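Local coordinates for protein pyocin S5 (Pseudomonas aeruginosa PAO1, PDB 6THK) that probably kills related bacteria by forming channels that depolarise their cytoplasmic membrane, as other pore-forming colicins do, at residues E138-I143 with Q159-E164; R243-V248 with V297-E302; D254-Q259 with D287-L292. The protein carries 1 engineered substitution. One frame throughout, in Å; residues are numbered along the deposited sequence.

How the interactions relate
Interaction 1 comes first along the chain, joining helix 133-145 to helix 157-212 in an elongated, largely helical molecule; its centre is about 77 Å from that of interaction 3 and about 92 Å from that of interaction 2. Interactions 2 and 3 share the antiparallel pair of helices 237-267 and 272-338, with centres about 15 Å apart. Both segments of interaction 3 fall, in sequence, between those of interaction 2, as in a hairpin, and the two contacts meet where Val248 packs against Leu292. Interaction 1 touches neither: its nearest atoms are about 63 Å from interaction 3 and about 78 Å from interaction 2.

Interaction 1: E138-I143 with Q159-E164; sequences EAWVKI and QLVRDE
Glu164 lies across the indole of Trp140, an aromatic ring meeting the aliphatic part of an acidic side chain. Glu164 CB lies over one face of the indole in a CH-pi contact, 3.7 Å from the centroid of the five-membered ring of Trp140 and 24° off its normal. The closest ring atom is Trp140 CE2, 3.4 Å from Glu164 CB, and Glu164 CG continues across the pyrrole side to approach Trp140 CD1. The chain of Glu164 then bends at CG (chi2 -48°), which turns CD away from an extended course. Its carboxylate plane stands steeply to the indole, and its tip reaches toward that of Ile143, with Glu164 OE1 3.7 Å from Ile143 CD1.

Beside this pair, Val161 crosses the indole at about a right angle and touches its six-membered ring obliquely, with Val161 CG2 3.8 Å from Trp140 CE3. Leu160 completes the apolar group. Its CD1 meets Ile143 CG2 at 4.0 Å, while Leu160 CD2 presses against the backbone oxygen of Trp140.

The next shell fixes the polar end. Arg167, one turn further along the same helix as Glu164, makes a salt bridge to Glu164 OE1, which probably compensates the charge of the carboxylate beside the apolar groups. Such pairing would be expected to favour the ionised form.

The two short helical segments run at 115° to each other, with axes 10.5 Å apart, so the contact is a steep crossing and not a long parallel seam. It joins helix 133-145 to the beginning of helix 157-212. Helix 42-87 packs against the same cluster, offering Ile53 to Trp140 and Tyr48 to Val161, while the loop residues Pro124 and Ile126 pack against Ile143 and Trp140.

Interaction 2: R243-V248 with V297-E302; sequences RATRLV and VKLNAE
Asn300 and Thr245 face each other through a water, and the Asn300 carboxamide is the one flat group among the touching side chains. No ring stacks here: the carboxamide presents OD1, which lies a loose 4.5 Å from Thr245 CG2. The water donates to both sides, to Asn300 OD1 at 3.0 Å and to Thr245 OG1 at 2.9 Å. Thr245 OG1 is also hydrogen-bonded to the backbone oxygen of Leu241, one turn earlier.

The direct contact belongs to Leu299. Its CG is anti to the carbonyl carbon, beside the backbone N (chi1 -73°). Its CD1 sits between Ala244, Thr245 and Val248, lying 3.9 Å from Ala244 CB and 3.6 Å from Thr245 OG1. Val248 CG2 touches the same methyl. Leu241 adds a fourth wall, and the spacing 241, 244, 245, 248 is that of a knobs-into-holes socket, consistent with the predicted coiled coil. The segments run at 155°, nearly antiparallel.

Chemically, the pairing divides its work: one leucine methyl supplies direct apolar adhesion, while a hydroxyl and an amide oxygen are joined through solvent at a partly exposed boundary.

Interaction 3: D254-Q259 with D287-L292; sequences DKKQLQ and DEIASL. With ZN (zinc ion), chain G.
A zinc site between helix 272-338 and helix 214-227 sits beside an antiparallel, coiled-coil-like helix pair, in which Lys255 of helix 237-267 meets the zinc ligand Glu288. The segments run at 160° with axes 10.3 Å apart. Lys255 acts as a knob: Glu288, Ile289 and Leu292, together with Leu285, form the four-residue hole that receives it. Lys255 CB packs 3.6 Å from Ile289 CG1, and further out Lys255 CE passes Leu292 CD1 at 3.7 Å. Ile289 CD1 also meets the amide oxygen of Gln259.

The lysine chain is nearly extended until its last torsion bends (chi4 -51°), placing NZ beside the carboxylate. A salt bridge of 2.8 Å links Lys255 NZ to Glu288 OE1; the ammonium comes from the syn side, 34° out of the carboxylate plane. Glu221, on helix 214-227, gives this buried lysine a second salt bridge and also ligates the zinc, so a third helix joins the cluster. Two carboxylates and a metal nearby would be expected to offset one another's charge. Glu288 divides its oxygens between two cations: OE1 takes the lysine, while OE2 binds the zinc ion at 2.1 Å.

Interaction 1: E138-I143 with Q159-E164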
ATOM      1  N   GLU A 138     -57.327  55.259  40.024  1.00 50.21           N
ATOM      2  CA  GLU A 138     -58.497  54.956  39.198  1.00 50.23           C
ATOM      3  C   GLU A 138     -58.322  53.648  38.466  1.00 55.63           C
ATOM      4  O   GLU A 138     -59.302  52.923  38.257  1.00 55.85           O
ATOM      5  CB  GLU A 138     -58.836  56.115  38.234  1.00 51.86           C
ATOM      6  CG  GLU A 138     -59.204  57.428  38.927  1.00 61.37           C
ATOM      7  CD  GLU A 138     -60.511  57.510  39.706  1.00 74.32           C
ATOM      8  OE1 GLU A 138     -61.260  56.506  39.759  1.00 61.01           O
ATOM      9  OE2 GLU A 138     -60.783  58.594  40.271  1.00 62.15           O
ATOM     10  N   ALA A 139     -57.084  53.332  38.127  1.00 51.46           N
ATOM     11  CA  ALA A 139     -56.790  52.084  37.477  1.00 50.17           C
ATOM     12  C   ALA A 139     -57.020  50.991  38.501  1.00 55.82           C
ATOM     13  O   ALA A 139     -57.628  49.979  38.200  1.00 57.43           O
ATOM     14  CB  ALA A 139     -55.360  52.066  36.988  1.00 50.26           C
ATOM     15  N   TRP A 140     -56.532  51.199  39.715  1.00 52.81           N
ATOM     16  CA  TRP A 140     -56.703  50.217  40.779  1.00 53.97           C
ATOM     17  C   TRP A 140     -58.171  50.025  41.139  1.00 59.23           C
ATOM     18  O   TRP A 140     -58.616  48.917  41.387  1.00 58.15           O
ATOM     19  CB  TRP A 140     -55.896  50.593  42.018  1.00 52.90           C
ATOM     20  CG  TRP A 140     -54.438  50.384  41.857  1.00 53.75           C
ATOM     21  CD1 TRP A 140     -53.807  49.876  40.774  1.00 56.71           C
ATOM     22  CD2 TRP A 140     -53.417  50.681  42.811  1.00 53.51           C
ATOM     23  NE1 TRP A 140     -52.457  49.837  40.984  1.00 55.95           N
ATOM     24  CE2 TRP A 140     -52.191  50.329  42.231  1.00 57.30           C
ATOM     25  CE3 TRP A 140     -53.422  51.214  44.097  1.00 54.64           C
ATOM     26  CZ2 TRP A 140     -50.986  50.491  42.889  1.00 56.26           C
ATOM     27  CZ3 TRP A 140     -52.223  51.373  44.747  1.00 56.09           C
ATOM     28  CH2 TRP A 140     -51.022  51.013  44.144  1.00 56.66           C
ATOM     29  N   VAL A 141     -58.927  51.115  41.157  1.00 54.60           N
ATOM     30  CA  VAL A 141     -60.342  51.048  41.478  1.00 54.57           C
ATOM     31  C   VAL A 141     -61.081  50.206  40.454  1.00 62.09           C
ATOM     32  O   VAL A 141     -61.918  49.389  40.808  1.00 67.16           O
ATOM     33  CB  VAL A 141     -60.976  52.440  41.509  1.00 58.26           C
ATOM     34  CG1 VAL A 141     -62.480  52.331  41.356  1.00 58.28           C
ATOM     35  CG2 VAL A 141     -60.612  53.159  42.791  1.00 57.85           C
ATOM     36  N   LYS A 142     -60.729  50.382  39.186  1.00 57.46           N
ATOM     37  CA  LYS A 142     -61.351  49.636  38.105  1.00 58.05           C
ATOM     38  C   LYS A 142     -61.083  48.149  38.281  1.00 66.47           C
ATOM     39  O   LYS A 142     -61.945  47.330  38.010  1.00 67.97           O
ATOM     40  CB  LYS A 142     -60.842  50.115  36.749  1.00 59.02           C
ATOM     41  N   ILE A 143     -59.877  47.796  38.705  1.00 62.09           N
ATOM     42  CA  ILE A 143     -59.560  46.396  38.932  1.00 61.11           C
ATOM     43  C   ILE A 143     -60.430  45.844  40.048  1.00 65.86           C
ATOM     44  O   ILE A 143     -60.986  44.763  39.934  1.00 66.23           O
ATOM     45  CB  ILE A 143     -58.089  46.202  39.341  1.00 63.76           C
ATOM     46  CG1 ILE A 143     -57.164  46.581  38.187  1.00 65.38           C
ATOM     47  CG2 ILE A 143     -57.829  44.768  39.752  1.00 63.35           C
ATOM     48  CD1 ILE A 143     -55.704  46.675  38.577  1.00 84.11           C
ATOM     49  N   GLN A 159     -56.689  45.777  50.646  1.00 67.61           N
ATOM     50  CA  GLN A 159     -56.087  44.474  50.371  1.00 67.06           C
ATOM     51  C   GLN A 159     -55.591  44.433  48.956  1.00 69.15           C
ATOM     52  O   GLN A 159     -54.478  43.952  48.723  1.00 68.24           O
ATOM     53  CB  GLN A 159     -57.042  43.303  50.649  1.00 68.61           C
ATOM     54  CG  GLN A 159     -56.333  41.944  50.805  1.00 88.87           C
ATOM     55  CD  GLN A 159     -55.132  41.916  51.749  1.00107.04           C
ATOM     56  OE1 GLN A 159     -55.001  42.709  52.696  1.00100.89           O
ATOM     57  NE2 GLN A 159     -54.231  40.978  51.497  1.00 99.30           N
ATOM     58  N   LEU A 160     -56.356  45.026  48.042  1.00 64.37           N
ATOM     59  CA  LEU A 160     -55.977  45.104  46.640  1.00 63.33           C
ATOM     60  C   LEU A 160     -54.773  46.024  46.472  1.00 66.13           C
ATOM     61  O   LEU A 160     -53.874  45.743  45.695  1.00 67.05           O
ATOM     62  CB  LEU A 160     -57.130  45.614  45.793  1.00 63.08           C
ATOM     63  CG  LEU A 160     -56.741  45.846  44.338  1.00 67.05           C
ATOM     64  CD1 LEU A 160     -56.804  44.545  43.565  1.00 67.22           C
ATOM     65  CD2 LEU A 160     -57.614  46.900  43.688  1.00 68.59           C
ATOM     66  N   VAL A 161     -54.782  47.139  47.187  1.00 60.43           N
ATOM     67  CA  VAL A 161     -53.662  48.094  47.181  1.00 59.94           C
ATOM     68  C   VAL A 161     -52.350  47.346  47.471  1.00 63.95           C
ATOM     69  O   VAL A 161     -51.435  47.442  46.669  1.00 63.38           O
ATOM     70  CB  VAL A 161     -53.922  49.341  48.094  1.00 63.38           C
ATOM     71  CG1 VAL A 161     -52.647  50.136  48.383  1.00 62.99           C
ATOM     72  CG2 VAL A 161     -54.966  50.254  47.465  1.00 63.20           C
ATOM     73  N   ARG A 162     -52.318  46.511  48.533  1.00 61.86           N
ATOM     74  CA  ARG A 162     -51.166  45.683  48.923  1.00 62.26           C
ATOM     75  C   ARG A 162     -50.688  44.770  47.783  1.00 65.27           C
ATOM     76  O   ARG A 162     -49.496  44.759  47.460  1.00 64.74           O
ATOM     77  CB  ARG A 162     -51.490  44.853  50.174  1.00 63.88           C
ATOM     78  CG  ARG A 162     -50.693  45.290  51.391  1.00 78.78           C
ATOM     79  CD  ARG A 162     -50.859  44.312  52.527  1.00 90.29           C
ATOM     80  NE  ARG A 162     -51.697  44.862  53.590  1.00101.37           N
ATOM     81  CZ  ARG A 162     -52.349  44.125  54.481  1.00115.32           C
ATOM     82  NH1 ARG A 162     -52.282  42.799  54.431  1.00102.29           N
ATOM     83  NH2 ARG A 162     -53.080  44.704  55.422  1.00100.23           N
ATOM     84  N   ASP A 163     -51.644  44.065  47.136  1.00 60.87           N
ATOM     85  CA  ASP A 163     -51.424  43.152  46.014  1.00 60.50           C
ATOM     86  C   ASP A 163     -50.892  43.870  44.778  1.00 63.29           C
ATOM     87  O   ASP A 163     -50.020  43.330  44.078  1.00 62.87           O
ATOM     88  CB  ASP A 163     -52.713  42.373  45.698  1.00 62.97           C
ATOM     89  CG  ASP A 163     -53.116  41.403  46.806  1.00 75.14           C
ATOM     90  OD1 ASP A 163     -52.272  41.122  47.684  1.00 76.80           O
ATOM     91  OD2 ASP A 163     -54.256  40.882  46.763  1.00 77.44           O
ATOM     92  N   GLU A 164     -51.399  45.103  44.536  1.00 57.84           N
ATOM     93  CA  GLU A 164     -51.020  45.953  43.415  1.00 56.48           C
ATOM     94  C   GLU A 164     -49.617  46.523  43.567  1.00 60.84           C
ATOM     95  O   GLU A 164     -48.930  46.702  42.564  1.00 59.52           O
ATOM     96  CB  GLU A 164     -52.065  47.040  43.167  1.00 57.14           C
ATOM     97  CG  GLU A 164     -53.236  46.551  42.332  1.00 63.69           C
ATOM     98  CD  GLU A 164     -52.870  45.789  41.075  1.00 80.22           C
ATOM     99  OE1 GLU A 164     -52.322  46.408  40.139  1.00 70.61           O
ATOM    100  OE2 GLU A 164     -53.097  44.561  41.039  1.00 77.94           O
TER

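Interaction 2: R243-V248 with V297-E302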
ATOM      1  N   ARG A 243      -1.065 -11.461  -2.874  1.00 54.82           N
ATOM      2  CA  ARG A 243      -1.597 -11.118  -1.561  1.00 54.52           C
ATOM      3  C   ARG A 243      -1.535  -9.602  -1.334  1.00 58.12           C
ATOM      4  O   ARG A 243      -2.515  -9.031  -0.867  1.00 58.28           O
ATOM      5  CB  ARG A 243      -0.853 -11.892  -0.454  1.00 53.25           C
ATOM      6  CG  ARG A 243      -1.319 -11.575   0.967  1.00 61.06           C
ATOM      7  CD  ARG A 243      -0.630 -12.439   2.011  1.00 59.77           C
ATOM      8  NE  ARG A 243      -1.329 -13.704   2.238  1.00 61.40           N
ATOM      9  CZ  ARG A 243      -1.151 -14.475   3.307  1.00 66.76           C
ATOM     10  NH1 ARG A 243      -0.283 -14.123   4.249  1.00 47.81           N
ATOM     11  NH2 ARG A 243      -1.833 -15.603   3.441  1.00 50.08           N
ATOM     12  N   ALA A 244      -0.411  -8.951  -1.698  1.00 53.52           N
ATOM     13  CA  ALA A 244      -0.252  -7.502  -1.524  1.00 52.43           C
ATOM     14  C   ALA A 244      -1.196  -6.750  -2.446  1.00 57.92           C
ATOM     15  O   ALA A 244      -1.739  -5.728  -2.041  1.00 58.40           O
ATOM     16  CB  ALA A 244       1.178  -7.086  -1.776  1.00 52.56           C
ATOM     17  N   THR A 245      -1.419  -7.270  -3.668  1.00 54.62           N
ATOM     18  CA  THR A 245      -2.337  -6.694  -4.646  1.00 53.90           C
ATOM     19  C   THR A 245      -3.774  -6.772  -4.114  1.00 57.86           C
ATOM     20  O   THR A 245      -4.540  -5.821  -4.289  1.00 56.85           O
ATOM     21  CB  THR A 245      -2.121  -7.335  -6.018  1.00 59.28           C
ATOM     22  OG1 THR A 245      -0.775  -7.082  -6.431  1.00 57.34           O
ATOM     23  CG2 THR A 245      -3.067  -6.799  -7.075  1.00 57.97           C
ATOM     24  N   ARG A 246      -4.113  -7.876  -3.409  1.00 53.78           N
ATOM     25  CA  ARG A 246      -5.437  -8.064  -2.830  1.00 53.42           C
ATOM     26  C   ARG A 246      -5.723  -7.074  -1.711  1.00 56.52           C
ATOM     27  O   ARG A 246      -6.826  -6.525  -1.660  1.00 58.15           O
ATOM     28  CB  ARG A 246      -5.648  -9.512  -2.382  1.00 56.62           C
ATOM     29  CG  ARG A 246      -6.251 -10.368  -3.480  1.00 74.66           C
ATOM     30  CD  ARG A 246      -6.415 -11.829  -3.096  1.00 93.48           C
ATOM     31  NE  ARG A 246      -5.769 -12.717  -4.067  1.00110.02           N
ATOM     32  CZ  ARG A 246      -6.320 -13.140  -5.205  1.00124.42           C
ATOM     33  NH1 ARG A 246      -7.553 -12.761  -5.533  1.00114.58           N
ATOM     34  NH2 ARG A 246      -5.648 -13.936  -6.022  1.00105.33           N
ATOM     35  N   LEU A 247      -4.727  -6.800  -0.852  1.00 49.81           N
ATOM     36  CA  LEU A 247      -4.862  -5.846   0.240  1.00 48.82           C
ATOM     37  C   LEU A 247      -5.096  -4.432  -0.272  1.00 51.86           C
ATOM     38  O   LEU A 247      -6.021  -3.769   0.185  1.00 51.60           O
ATOM     39  CB  LEU A 247      -3.627  -5.877   1.161  1.00 49.08           C
ATOM     40  CG  LEU A 247      -3.488  -7.071   2.110  1.00 54.33           C
ATOM     41  CD1 LEU A 247      -2.236  -6.948   2.925  1.00 55.28           C
ATOM     42  CD2 LEU A 247      -4.675  -7.178   3.051  1.00 55.47           C
ATOM     43  N   VAL A 248      -4.263  -3.979  -1.218  1.00 47.30           N
ATOM     44  CA  VAL A 248      -4.339  -2.654  -1.828  1.00 46.84           C
ATOM     45  C   VAL A 248      -5.684  -2.470  -2.558  1.00 52.77           C
ATOM     46  O   VAL A 248      -6.355  -1.469  -2.323  1.00 51.75           O
ATOM     47  CB  VAL A 248      -3.111  -2.397  -2.739  1.00 49.29           C
ATOM     48  CG1 VAL A 248      -3.198  -1.043  -3.433  1.00 48.25           C
ATOM     49  CG2 VAL A 248      -1.822  -2.492  -1.931  1.00 49.16           C
ATOM     50  N   VAL A 297      -0.057   0.405  -9.011  1.00 49.91           N
ATOM     51  CA  VAL A 297       0.637   0.529 -10.303  1.00 49.81           C
ATOM     52  C   VAL A 297       2.003  -0.189 -10.233  1.00 55.20           C
ATOM     53  O   VAL A 297       2.329  -0.977 -11.136  1.00 54.14           O
ATOM     54  CB  VAL A 297       0.765   2.013 -10.754  1.00 52.88           C
ATOM     55  CG1 VAL A 297       1.794   2.181 -11.870  1.00 52.20           C
ATOM     56  CG2 VAL A 297      -0.585   2.577 -11.187  1.00 52.72           C
ATOM     57  N   LYS A 298       2.780   0.081  -9.152  1.00 51.47           N
ATOM     58  CA  LYS A 298       4.090  -0.536  -8.925  1.00 51.22           C
ATOM     59  C   LYS A 298       3.930  -2.053  -8.781  1.00 56.00           C
ATOM     60  O   LYS A 298       4.736  -2.791  -9.332  1.00 55.90           O
ATOM     61  CB  LYS A 298       4.799   0.036  -7.671  1.00 53.51           C
ATOM     62  CG  LYS A 298       4.784   1.557  -7.500  1.00 66.70           C
ATOM     63  CD  LYS A 298       5.879   2.318  -8.267  1.00 78.16           C
ATOM     64  CE  LYS A 298       5.314   3.286  -9.305  1.00 91.68           C
ATOM     65  NZ  LYS A 298       4.371   4.295  -8.720  1.00 98.14           N
ATOM     66  N   LEU A 299       2.875  -2.513  -8.062  1.00 53.55           N
ATOM     67  CA  LEU A 299       2.588  -3.934  -7.853  1.00 53.50           C
ATOM     68  C   LEU A 299       2.254  -4.656  -9.163  1.00 58.40           C
ATOM     69  O   LEU A 299       2.664  -5.797  -9.340  1.00 58.30           O
ATOM     70  CB  LEU A 299       1.444  -4.142  -6.845  1.00 53.34           C
ATOM     71  CG  LEU A 299       1.690  -3.885  -5.352  1.00 57.66           C
ATOM     72  CD1 LEU A 299       0.497  -4.346  -4.533  1.00 57.70           C
ATOM     73  CD2 LEU A 299       2.938  -4.578  -4.838  1.00 58.77           C
ATOM     74  N   ASN A 300       1.499  -3.997 -10.061  1.00 55.26           N
ATOM     75  CA  ASN A 300       1.095  -4.520 -11.364  1.00 55.21           C
ATOM     76  C   ASN A 300       2.291  -4.693 -12.277  1.00 59.69           C
ATOM     77  O   ASN A 300       2.370  -5.683 -13.000  1.00 59.25           O
ATOM     78  CB  ASN A 300       0.091  -3.588 -12.022  1.00 56.74           C
ATOM     79  CG  ASN A 300      -1.270  -3.573 -11.385  1.00 76.60           C
ATOM     80  OD1 ASN A 300      -1.644  -4.458 -10.599  1.00 67.64           O
ATOM     81  ND2 ASN A 300      -2.042  -2.560 -11.743  1.00 69.26           N
ATOM     82  N   ALA A 301       3.221  -3.730 -12.224  1.00 56.27           N
ATOM     83  CA  ALA A 301       4.442  -3.711 -13.005  1.00 55.76           C
ATOM     84  C   ALA A 301       5.372  -4.839 -12.545  1.00 60.34           C
ATOM     85  O   ALA A 301       5.850  -5.614 -13.384  1.00 60.91           O
ATOM     86  CB  ALA A 301       5.118  -2.355 -12.869  1.00 56.24           C
ATOM     87  N   GLU A 302       5.583  -4.920 -11.240  1.00 55.44           N
ATOM     88  CA  GLU A 302       6.428  -5.927 -10.627  1.00 54.65           C
ATOM     89  C   GLU A 302       5.873  -7.320 -10.883  1.00 56.91           C
ATOM     90  O   GLU A 302       6.621  -8.253 -11.126  1.00 56.77           O
ATOM     91  CB  GLU A 302       6.548  -5.652  -9.130  1.00 56.16           C
ATOM     92  CG  GLU A 302       7.440  -6.608  -8.368  1.00 71.64           C
ATOM     93  CD  GLU A 302       8.861  -6.626  -8.886  1.00103.88           C
ATOM     94  OE1 GLU A 302       9.236  -7.615  -9.541  1.00101.93           O
ATOM     95  OE2 GLU A 302       9.605  -5.662  -8.633  1.00105.09           O
TER
HETATM   96  O   HOH W   1      -0.204  -6.717  -9.281  1.00 57.89           O

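Interaction 3: D254-Q259 with D287-L292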
ATOM      1  N   ASP A 254     -12.801  -0.234  -0.080  1.00 56.47           N
ATOM      2  CA  ASP A 254     -13.347   0.176   1.199  1.00 55.56           C
ATOM      3  C   ASP A 254     -13.279   1.692   1.369  1.00 59.29           C
ATOM      4  O   ASP A 254     -14.259   2.293   1.798  1.00 60.15           O
ATOM      5  CB  ASP A 254     -12.633  -0.563   2.346  1.00 57.40           C
ATOM      6  CG  ASP A 254     -12.883  -2.064   2.373  1.00 73.09           C
ATOM      7  OD1 ASP A 254     -13.403  -2.604   1.363  1.00 74.07           O
ATOM      8  OD2 ASP A 254     -12.566  -2.701   3.406  1.00 81.71           O
ATOM      9  N   LYS A 255     -12.159   2.317   0.995  1.00 55.07           N
ATOM     10  CA  LYS A 255     -11.993   3.773   1.097  1.00 55.02           C
ATOM     11  C   LYS A 255     -12.938   4.576   0.193  1.00 59.49           C
ATOM     12  O   LYS A 255     -13.291   5.699   0.542  1.00 58.65           O
ATOM     13  CB  LYS A 255     -10.542   4.179   0.869  1.00 57.02           C
ATOM     14  CG  LYS A 255      -9.717   3.974   2.111  1.00 65.64           C
ATOM     15  CD  LYS A 255      -8.266   4.322   1.918  1.00 73.10           C
ATOM     16  CE  LYS A 255      -7.424   3.625   2.955  1.00 75.05           C
ATOM     17  NZ  LYS A 255      -7.944   3.851   4.326  1.00 73.60           N
ATOM     18  N   LYS A 256     -13.326   4.005  -0.958  1.00 57.49           N
ATOM     19  CA  LYS A 256     -14.279   4.584  -1.904  1.00 57.66           C
ATOM     20  C   LYS A 256     -15.703   4.501  -1.317  1.00 63.53           C
ATOM     21  O   LYS A 256     -16.510   5.401  -1.559  1.00 63.96           O
ATOM     22  CB  LYS A 256     -14.211   3.860  -3.259  1.00 59.63           C
ATOM     23  CG  LYS A 256     -13.011   4.263  -4.113  1.00 66.98           C
ATOM     24  CD  LYS A 256     -13.098   3.653  -5.501  1.00 75.19           C
ATOM     25  CE  LYS A 256     -12.638   4.617  -6.572  1.00 87.17           C
ATOM     26  NZ  LYS A 256     -11.209   4.421  -6.937  1.00 93.91           N
ATOM     27  N   GLN A 257     -16.004   3.422  -0.552  1.00 60.70           N
ATOM     28  CA  GLN A 257     -17.299   3.223   0.115  1.00 60.45           C
ATOM     29  C   GLN A 257     -17.424   4.168   1.298  1.00 64.02           C
ATOM     30  O   GLN A 257     -18.527   4.626   1.596  1.00 64.89           O
ATOM     31  CB  GLN A 257     -17.484   1.774   0.571  1.00 62.06           C
ATOM     32  CG  GLN A 257     -17.962   0.836  -0.542  1.00 89.21           C
ATOM     33  CD  GLN A 257     -18.316  -0.557  -0.053  1.00114.47           C
ATOM     34  OE1 GLN A 257     -17.800  -1.569  -0.551  1.00108.77           O
ATOM     35  NE2 GLN A 257     -19.235  -0.648   0.907  1.00108.37           N
ATOM     36  N   LEU A 258     -16.295   4.475   1.964  1.00 58.57           N
ATOM     37  CA  LEU A 258     -16.257   5.425   3.071  1.00 57.19           C
ATOM     38  C   LEU A 258     -16.443   6.844   2.540  1.00 60.79           C
ATOM     39  O   LEU A 258     -16.971   7.696   3.250  1.00 60.06           O
ATOM     40  CB  LEU A 258     -14.921   5.349   3.818  1.00 56.72           C
ATOM     41  CG  LEU A 258     -14.698   4.208   4.805  1.00 60.20           C
ATOM     42  CD1 LEU A 258     -13.362   4.390   5.502  1.00 59.21           C
ATOM     43  CD2 LEU A 258     -15.805   4.149   5.848  1.00 62.71           C
ATOM     44  N   GLN A 259     -15.980   7.101   1.305  1.00 57.49           N
ATOM     45  CA  GLN A 259     -16.083   8.408   0.669  1.00 57.69           C
ATOM     46  C   GLN A 259     -17.538   8.745   0.328  1.00 62.03           C
ATOM     47  O   GLN A 259     -17.941   9.884   0.543  1.00 61.28           O
ATOM     48  CB  GLN A 259     -15.177   8.490  -0.564  1.00 59.13           C
ATOM     49  CG  GLN A 259     -14.997   9.910  -1.080  1.00 74.94           C
ATOM     50  CD  GLN A 259     -13.562  10.247  -1.383  1.00 87.18           C
ATOM     51  OE1 GLN A 259     -12.927   9.628  -2.252  1.00 78.43           O
ATOM     52  NE2 GLN A 259     -13.050  11.287  -0.713  1.00 71.27           N
ATOM     53  N   ASP A 287      -6.366  11.478  -0.610  1.00 53.46           N
ATOM     54  CA  ASP A 287      -4.920  11.396  -0.463  1.00 52.47           C
ATOM     55  C   ASP A 287      -4.469   9.942  -0.271  1.00 54.98           C
ATOM     56  O   ASP A 287      -3.530   9.499  -0.927  1.00 54.46           O
ATOM     57  CB  ASP A 287      -4.472  12.292   0.702  1.00 54.68           C
ATOM     58  CG  ASP A 287      -4.615  13.792   0.462  1.00 72.88           C
ATOM     59  OD1 ASP A 287      -5.224  14.182  -0.563  1.00 74.09           O
ATOM     60  OD2 ASP A 287      -4.146  14.579   1.319  1.00 83.17           O
ATOM     61  N   GLU A 288      -5.183   9.189   0.580  1.00 50.84           N
ATOM     62  CA  GLU A 288      -4.938   7.772   0.842  1.00 49.52           C
ATOM     63  C   GLU A 288      -5.198   6.924  -0.365  1.00 54.18           C
ATOM     64  O   GLU A 288      -4.376   6.068  -0.671  1.00 55.53           O
ATOM     65  CB  GLU A 288      -5.818   7.273   1.988  1.00 50.03           C
ATOM     66  CG  GLU A 288      -5.286   7.717   3.339  1.00 51.70           C
ATOM     67  CD  GLU A 288      -6.010   7.191   4.554  1.00 61.44           C
ATOM     68  OE1 GLU A 288      -7.005   6.457   4.383  1.00 59.60           O
ATOM     69  OE2 GLU A 288      -5.590   7.520   5.683  1.00 66.49           O
ATOM     70  N   ILE A 289      -6.335   7.148  -1.056  1.00 49.80           N
ATOM     71  CA  ILE A 289      -6.703   6.399  -2.267  1.00 48.35           C
ATOM     72  C   ILE A 289      -5.647   6.575  -3.352  1.00 51.84           C
ATOM     73  O   ILE A 289      -5.266   5.594  -3.989  1.00 52.84           O
ATOM     74  CB  ILE A 289      -8.133   6.753  -2.767  1.00 50.80           C
ATOM     75  CG1 ILE A 289      -9.199   6.162  -1.824  1.00 50.98           C
ATOM     76  CG2 ILE A 289      -8.364   6.250  -4.204  1.00 50.78           C
ATOM     77  CD1 ILE A 289     -10.470   6.977  -1.669  1.00 58.57           C
ATOM     78  N   ALA A 290      -5.164   7.812  -3.542  1.00 46.88           N
ATOM     79  CA  ALA A 290      -4.140   8.124  -4.522  1.00 46.76           C
ATOM     80  C   ALA A 290      -2.808   7.443  -4.161  1.00 51.23           C
ATOM     81  O   ALA A 290      -2.113   6.968  -5.058  1.00 51.93           O
ATOM     82  CB  ALA A 290      -3.970   9.630  -4.642  1.00 47.55           C
ATOM     83  N   SER A 291      -2.469   7.382  -2.855  1.00 48.12           N
ATOM     84  CA  SER A 291      -1.266   6.711  -2.371  1.00 48.15           C
ATOM     85  C   SER A 291      -1.377   5.213  -2.651  1.00 53.28           C
ATOM     86  O   SER A 291      -0.402   4.599  -3.086  1.00 54.06           O
ATOM     87  CB  SER A 291      -1.077   6.940  -0.881  1.00 50.79           C
ATOM     88  OG  SER A 291      -0.121   6.029  -0.363  1.00 63.72           O
ATOM     89  N   LEU A 292      -2.567   4.636  -2.397  1.00 48.00           N
ATOM     90  CA  LEU A 292      -2.853   3.230  -2.646  1.00 46.52           C
ATOM     91  C   LEU A 292      -2.808   2.911  -4.131  1.00 51.66           C
ATOM     92  O   LEU A 292      -2.305   1.861  -4.514  1.00 52.14           O
ATOM     93  CB  LEU A 292      -4.224   2.857  -2.080  1.00 45.64           C
ATOM     94  CG  LEU A 292      -4.308   2.594  -0.583  1.00 49.59           C
ATOM     95  CD1 LEU A 292      -5.735   2.539  -0.148  1.00 49.31           C
ATOM     96  CD2 LEU A 292      -3.633   1.280  -0.205  1.00 52.15           C
TER
HETATM   97 ZN    ZN G 606      -6.134   6.299   7.365  1.00 62.26          ZN